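Endoglucanase (Bacillus akibai, PDB 1UWW) hydrolyses internal beta-1,4-glucosidic linkages in cellulose and related beta-glucans, this chain being its family 28 carbohydrate-binding module, specific for non-crystalline cellulose. Local coordinates at residues A[148-151]-A[152-155]; A[170-173]-A[174-177]. One frame throughout, in Å; residues are numbered along the deposited sequence.

Interaction 1: residues A[148-151]-A[152-155]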
ATOM      1  N   LYS A 148      -6.836  -9.836  -5.248  1.00 18.91           N
ATOM      2  CA  LYS A 148      -5.963 -10.207  -6.366  1.00 19.73           C
ATOM      3  C   LYS A 148      -4.782  -9.251  -6.326  1.00 20.28           C
ATOM      4  O   LYS A 148      -4.970  -8.060  -6.483  1.00 22.27           O
ATOM      5  CB  LYS A 148      -6.732 -10.106  -7.693  1.00 21.80           C
ATOM      6  CG  LYS A 148      -5.991 -10.473  -8.937  1.00 25.38           C
ATOM      7  CD  LYS A 148      -6.955 -10.513 -10.146  1.00 30.00           C
ATOM      8  CE  LYS A 148      -6.336 -11.059 -11.425  1.00 31.99           C
ATOM      9  NZ  LYS A 148      -7.358 -11.743 -12.279  1.00 36.64           N
ATOM     10  N   ILE A 149      -3.603  -9.787  -6.004  1.00 18.52           N
ATOM     11  CA  ILE A 149      -2.405  -8.967  -5.808  1.00 19.19           C
ATOM     12  C   ILE A 149      -1.354  -9.383  -6.840  1.00 18.77           C
ATOM     13  O   ILE A 149      -0.999 -10.543  -6.939  1.00 18.66           O
ATOM     14  CB  ILE A 149      -1.854  -9.105  -4.369  1.00 19.16           C
ATOM     15  CG1 ILE A 149      -2.913  -8.599  -3.348  1.00 20.78           C
ATOM     16  CG2 ILE A 149      -0.566  -8.334  -4.202  1.00 21.09           C
ATOM     17  CD1 ILE A 149      -2.653  -8.976  -1.932  1.00 23.02           C
ATOM     18  N   ASN A 150      -0.880  -8.406  -7.610  1.00 18.57           N
ATOM     19  CA  ASN A 150       0.048  -8.642  -8.697  1.00 18.96           C
ATOM     20  C   ASN A 150       1.450  -8.898  -8.152  1.00 17.67           C
ATOM     21  O   ASN A 150       2.031  -8.065  -7.461  1.00 19.82           O
ATOM     22  CB  ASN A 150       0.045  -7.444  -9.642  1.00 19.74           C
ATOM     23  CG  ASN A 150       0.828  -7.691 -10.920  1.00 21.43           C
ATOM     24  OD1 ASN A 150       1.957  -8.171 -10.891  1.00 22.71           O
ATOM     25  ND2 ASN A 150       0.208  -7.376 -12.063  1.00 25.94           N
ATOM     26  N   VAL A 151       1.972 -10.073  -8.466  1.00 18.10           N
ATOM     27  CA  VAL A 151       3.352 -10.437  -8.141  1.00 18.26           C
ATOM     28  C   VAL A 151       4.299 -10.466  -9.352  1.00 18.84           C
ATOM     29  O   VAL A 151       5.510 -10.552  -9.180  1.00 18.96           O
ATOM     30  CB  VAL A 151       3.427 -11.787  -7.394  1.00 18.20           C
ATOM     31  CG1 VAL A 151       2.742 -11.681  -6.022  1.00 17.89           C
ATOM     32  CG2 VAL A 151       2.804 -12.924  -8.202  1.00 18.85           C
ATOM     33  N   ARG A 152       3.737 -10.417 -10.549  1.00 19.20           N
ATOM     34  CA  ARG A 152       4.514 -10.240 -11.778  1.00 19.81           C
ATOM     35  C   ARG A 152       5.334  -8.958 -11.688  1.00 21.15           C
ATOM     36  O   ARG A 152       6.472  -8.905 -12.176  1.00 22.00           O
ATOM     37  CB  ARG A 152       3.566 -10.231 -12.971  1.00 20.18           C
ATOM     38  CG  ARG A 152       4.245 -10.096 -14.335  1.00 20.63           C
ATOM     39  CD  ARG A 152       5.371 -11.058 -14.567  1.00 21.64           C
ATOM     40  NE  ARG A 152       5.046 -12.432 -14.208  1.00 20.18           N
ATOM     41  CZ  ARG A 152       5.957 -13.386 -14.060  1.00 21.53           C
ATOM     42  NH1 ARG A 152       7.238 -13.113 -14.274  1.00 21.33           N
ATOM     43  NH2 ARG A 152       5.639 -14.614 -13.685  1.00 19.62           N
ATOM     44  N   ASP A 153       4.799  -7.964 -10.994  1.00 21.92           N
ATOM     45  CA  ASP A 153       5.435  -6.654 -10.856  1.00 23.44           C
ATOM     46  C   ASP A 153       6.537  -6.587  -9.810  1.00 23.73           C
ATOM     47  O   ASP A 153       7.152  -5.520  -9.638  1.00 26.40           O
ATOM     48  CB  ASP A 153       4.361  -5.587 -10.633  1.00 25.33           C
ATOM     49  CG  ASP A 153       3.534  -5.329 -11.902  1.00 28.38           C
ATOM     50  OD1 ASP A 153       3.961  -5.791 -12.991  1.00 36.86           O
ATOM     51  OD2 ASP A 153       2.452  -4.716 -11.920  1.00 33.21           O
ATOM     52  N   ILE A 154       6.860  -7.692  -9.145  1.00 22.01           N
ATOM     53  CA  ILE A 154       8.016  -7.730  -8.245  1.00 21.18           C
ATOM     54  C   ILE A 154       9.252  -7.983  -9.083  1.00 22.46           C
ATOM     55  O   ILE A 154       9.486  -9.092  -9.532  1.00 22.36           O
ATOM     56  CB  ILE A 154       7.839  -8.821  -7.142  1.00 20.84           C
ATOM     57  CG1 ILE A 154       6.588  -8.550  -6.296  1.00 21.18           C
ATOM     58  CG2 ILE A 154       9.048  -8.875  -6.201  1.00 21.10           C
ATOM     59  CD1 ILE A 154       6.202  -9.667  -5.355  1.00 21.57           C
ATOM     60  N   THR A 155      10.073  -6.953  -9.255  1.00 23.35           N
ATOM     61  CA  THR A 155      11.268  -7.082 -10.086  1.00 24.31           C
ATOM     62  C   THR A 155      12.444  -7.693  -9.376  1.00 24.07           C
ATOM     63  O   THR A 155      13.354  -8.166 -10.057  1.00 25.11           O
ATOM     64  CB  THR A 155      11.714  -5.744 -10.661  1.00 24.46           C
ATOM     65  OG1 THR A 155      12.044  -4.839  -9.596  1.00 26.56           O
ATOM     66  CG2 THR A 155      10.585  -5.094 -11.458  1.00 25.20           C
TER
HETATM   67  O   HOH W   1       2.101  -7.249 -14.655  1.00 42.45           O
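With CG of Asn-150 trans to its backbone N (chi1 -171°) and CG of Asp-153 swung back beside its backbone N (chi1 -71°), the two short polar side chains fold over one another where strand 142-150 ends, Asn-150 being its last residue and Asp-153 lying in the loop beyond. Their flat ends stack: the carboxylate lies over the amide with the planes only 14° apart, Asp-153 OD2 sitting 3.5 Å from Asn-150 CG. The amide oxygen turns to the backbone, where Asn-150 OD1 accepts the N-H of Asp-153, N to OD1 2.9 Å, the donor standing somewhat off the carbonyl plane. On the other end of the amide, Asn-150 ND2 gives a hydrogen bond to a water 3.2 Å away, and this water donates to Asp-153 OD1 at 2.9 Å. The stacked pair is thus tied at both ends of the amide, while Asp-153 OD2 turns to a salt bridge with Lys-124.

The chain bends between them. Ile-154 N donates a hydrogen bond to Val-151 O at 3.2 Å, from well above the carbonyl plane, and on the apolar side Ile-154 CD1 packs on Val-151 CB at 4.0 Å. Arg-83 also holds the carbonyl oxygens of Val-151 and Ile-154. This is a type I beta turn from Val-151 to Ile-154, braced by the preceding asparagine, where the chain leaves strand 142-150 of the module's antiparallel beta-sandwich.

Interaction 2: residues A[170-173]-A[174-177]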
ATOM      1  N   PHE A 170      -2.807  -7.404   7.287  1.00 16.69           N
ATOM      2  CA  PHE A 170      -4.143  -6.804   7.234  1.00 17.00           C
ATOM      3  C   PHE A 170      -4.126  -5.548   8.091  1.00 16.77           C
ATOM      4  O   PHE A 170      -4.408  -5.603   9.305  1.00 17.88           O
ATOM      5  CB  PHE A 170      -5.199  -7.785   7.729  1.00 17.20           C
ATOM      6  CG  PHE A 170      -5.308  -9.030   6.901  1.00 17.23           C
ATOM      7  CD1 PHE A 170      -4.477 -10.098   7.126  1.00 17.20           C
ATOM      8  CD2 PHE A 170      -6.257  -9.143   5.890  1.00 17.96           C
ATOM      9  CE1 PHE A 170      -4.588 -11.276   6.408  1.00 17.93           C
ATOM     10  CE2 PHE A 170      -6.366 -10.316   5.150  1.00 18.00           C
ATOM     11  CZ  PHE A 170      -5.530 -11.374   5.412  1.00 17.57           C
ATOM     12  N   ALA A 171      -3.778  -4.409   7.517  1.00 16.56           N
ATOM     13  CA  ALA A 171      -3.498  -3.197   8.300  1.00 17.34           C
ATOM     14  C   ALA A 171      -4.687  -2.249   8.394  1.00 17.96           C
ATOM     15  O   ALA A 171      -5.425  -2.040   7.447  1.00 18.21           O
ATOM     16  CB  ALA A 171      -2.323  -2.471   7.696  1.00 18.06           C
ATOM     17  N   ASP A 172      -4.839  -1.651   9.566  1.00 18.50           N
ATOM     18  CA  ASP A 172      -5.858  -0.656   9.861  1.00 19.10           C
ATOM     19  C   ASP A 172      -5.550   0.662   9.173  1.00 19.05           C
ATOM     20  O   ASP A 172      -4.419   1.152   9.237  1.00 21.26           O
ATOM     21  CB  ASP A 172      -5.855  -0.454  11.378  1.00 18.84           C
ATOM     22  CG  ASP A 172      -7.001   0.379  11.892  1.00 20.78           C
ATOM     23  OD1 ASP A 172      -7.993   0.627  11.200  1.00 19.76           O
ATOM     24  OD2 ASP A 172      -6.907   0.813  13.071  1.00 23.55           O
ATOM     25  N   VAL A 173      -6.563   1.265   8.569  1.00 18.12           N
ATOM     26  CA  VAL A 173      -6.493   2.629   8.063  1.00 19.56           C
ATOM     27  C   VAL A 173      -7.640   3.417   8.697  1.00 18.77           C
ATOM     28  O   VAL A 173      -8.697   3.600   8.114  1.00 18.31           O
ATOM     29  CB  VAL A 173      -6.642   2.681   6.525  1.00 20.12           C
ATOM     30  CG1 VAL A 173      -6.373   4.085   6.023  1.00 21.03           C
ATOM     31  CG2 VAL A 173      -5.719   1.668   5.826  1.00 20.23           C
ATOM     32  N   GLU A 174      -7.402   3.873   9.925  1.00 19.76           N
ATOM     33  CA  GLU A 174      -8.358   4.710  10.653  1.00 20.74           C
ATOM     34  C   GLU A 174      -9.769   4.080  10.778  1.00 20.83           C
ATOM     35  O   GLU A 174     -10.788   4.772  10.695  1.00 20.31           O
ATOM     36  CB  GLU A 174      -8.452   6.114  10.012  1.00 22.14           C
ATOM     37  CG  GLU A 174      -7.174   6.944  10.113  1.00 26.96           C
ATOM     38  CD  GLU A 174      -7.246   8.301   9.385  1.00 33.03           C
ATOM     39  OE1 GLU A 174      -8.319   8.685   8.835  1.00 38.88           O
ATOM     40  OE2 GLU A 174      -6.212   8.999   9.348  1.00 39.18           O
ATOM     41  N   SER A 175      -9.830   2.762  10.945  1.00 19.77           N
ATOM     42  CA  SER A 175     -11.126   2.063  10.933  1.00 19.11           C
ATOM     43  C   SER A 175     -11.568   1.719  12.343  1.00 19.31           C
ATOM     44  O   SER A 175     -10.793   1.802  13.284  1.00 20.30           O
ATOM     45  CB  SER A 175     -11.066   0.767  10.134  1.00 19.28           C
ATOM     46  OG  SER A 175     -10.551  -0.285  10.922  1.00 21.11           O
ATOM     47  N   ASP A 176     -12.834   1.322  12.458  1.00 18.99           N
ATOM     48  CA  ASP A 176     -13.373   0.802  13.709  1.00 19.33           C
ATOM     49  C   ASP A 176     -13.798  -0.647  13.556  1.00 18.76           C
ATOM     50  O   ASP A 176     -14.640  -1.156  14.316  1.00 19.57           O
ATOM     51  CB  ASP A 176     -14.500   1.702  14.213  1.00 19.75           C
ATOM     52  CG  ASP A 176     -15.680   1.760  13.300  1.00 21.03           C
ATOM     53  OD1 ASP A 176     -15.682   1.217  12.164  1.00 21.70           O
ATOM     54  OD2 ASP A 176     -16.732   2.376  13.666  1.00 23.56           O
ATOM     55  N   PHE A 177     -13.208  -1.345  12.593  1.00 17.96           N
ATOM     56  CA  PHE A 177     -13.602  -2.710  12.340  1.00 17.60           C
ATOM     57  C   PHE A 177     -13.482  -3.609  13.574  1.00 17.09           C
ATOM     58  O   PHE A 177     -12.457  -3.641  14.258  1.00 17.83           O
ATOM     59  CB  PHE A 177     -12.755  -3.346  11.204  1.00 18.11           C
ATOM     60  CG  PHE A 177     -13.137  -4.781  10.965  1.00 18.63           C
ATOM     61  CD1 PHE A 177     -14.237  -5.105  10.202  1.00 18.43           C
ATOM     62  CD2 PHE A 177     -12.459  -5.799  11.580  1.00 17.46           C
ATOM     63  CE1 PHE A 177     -14.634  -6.424  10.032  1.00 20.23           C
ATOM     64  CE2 PHE A 177     -12.859  -7.124  11.420  1.00 18.67           C
ATOM     65  CZ  PHE A 177     -13.925  -7.430  10.650  1.00 19.30           C
TER
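Asp-172, near the end of strand 165-173, grips Ser-175 twice through one oxygen, at the point where the chain crosses from one sheet of the beta-sandwich toward the other. Asp-172 OD1 accepts the backbone N-H of Ser-175, N to OD1 2.8 Å, on its syn side and a little out of the carboxylate plane. The hydroxyl donates to the same atom: Ser-175 OG lies 2.7 Å from Asp-172 OD1 and arrives from the opposite face, further out of the plane. Ser-175 OG stands between its own N and carbonyl carbon (chi1 83°), which lets one residue present both donors to a single acceptor.

The backbone between them turns sharply. Glu-174 has a left-handed conformation, phi 55° and psi 36°, and the amide of Ser-175 faces back to the aspartate, while the glutamate side chain extends outward in an exposed position. Further along, Phe-177 N donates a weak bond of 3.3 Å to Ser-175 OG, and the Phe-177 ring leads off to meet Phe-57. Tyr-59 touches both Asp-172 and Ser-175, and Lys-63 NZ bridges the two residues, with a salt bridge to Asp-172 OD2 and a hydrogen bond to Ser-175 O.

Overall arrangement
Both interactions lie where a strand of the sandwich runs out into a loop, but on different sheets: 148-155 follows strand 142-150 of the six-stranded sheet, 170-177 follows strand 165-173 of the five-stranded one. Their centres are 24 Å apart and they do not touch. Both are partly buried, yet the polar groups sit differently. In interaction 1 they are partly exposed and share a water, while Val-151 and Ile-154 of the same turn are buried; in interaction 2 the paired aspartate and serine are themselves buried. The chemistry differs too: a stacked amide and carboxylate in interaction 1, one carboxylate oxygen with two direct donors in interaction 2. In each, a lysine takes the aspartate's OD2.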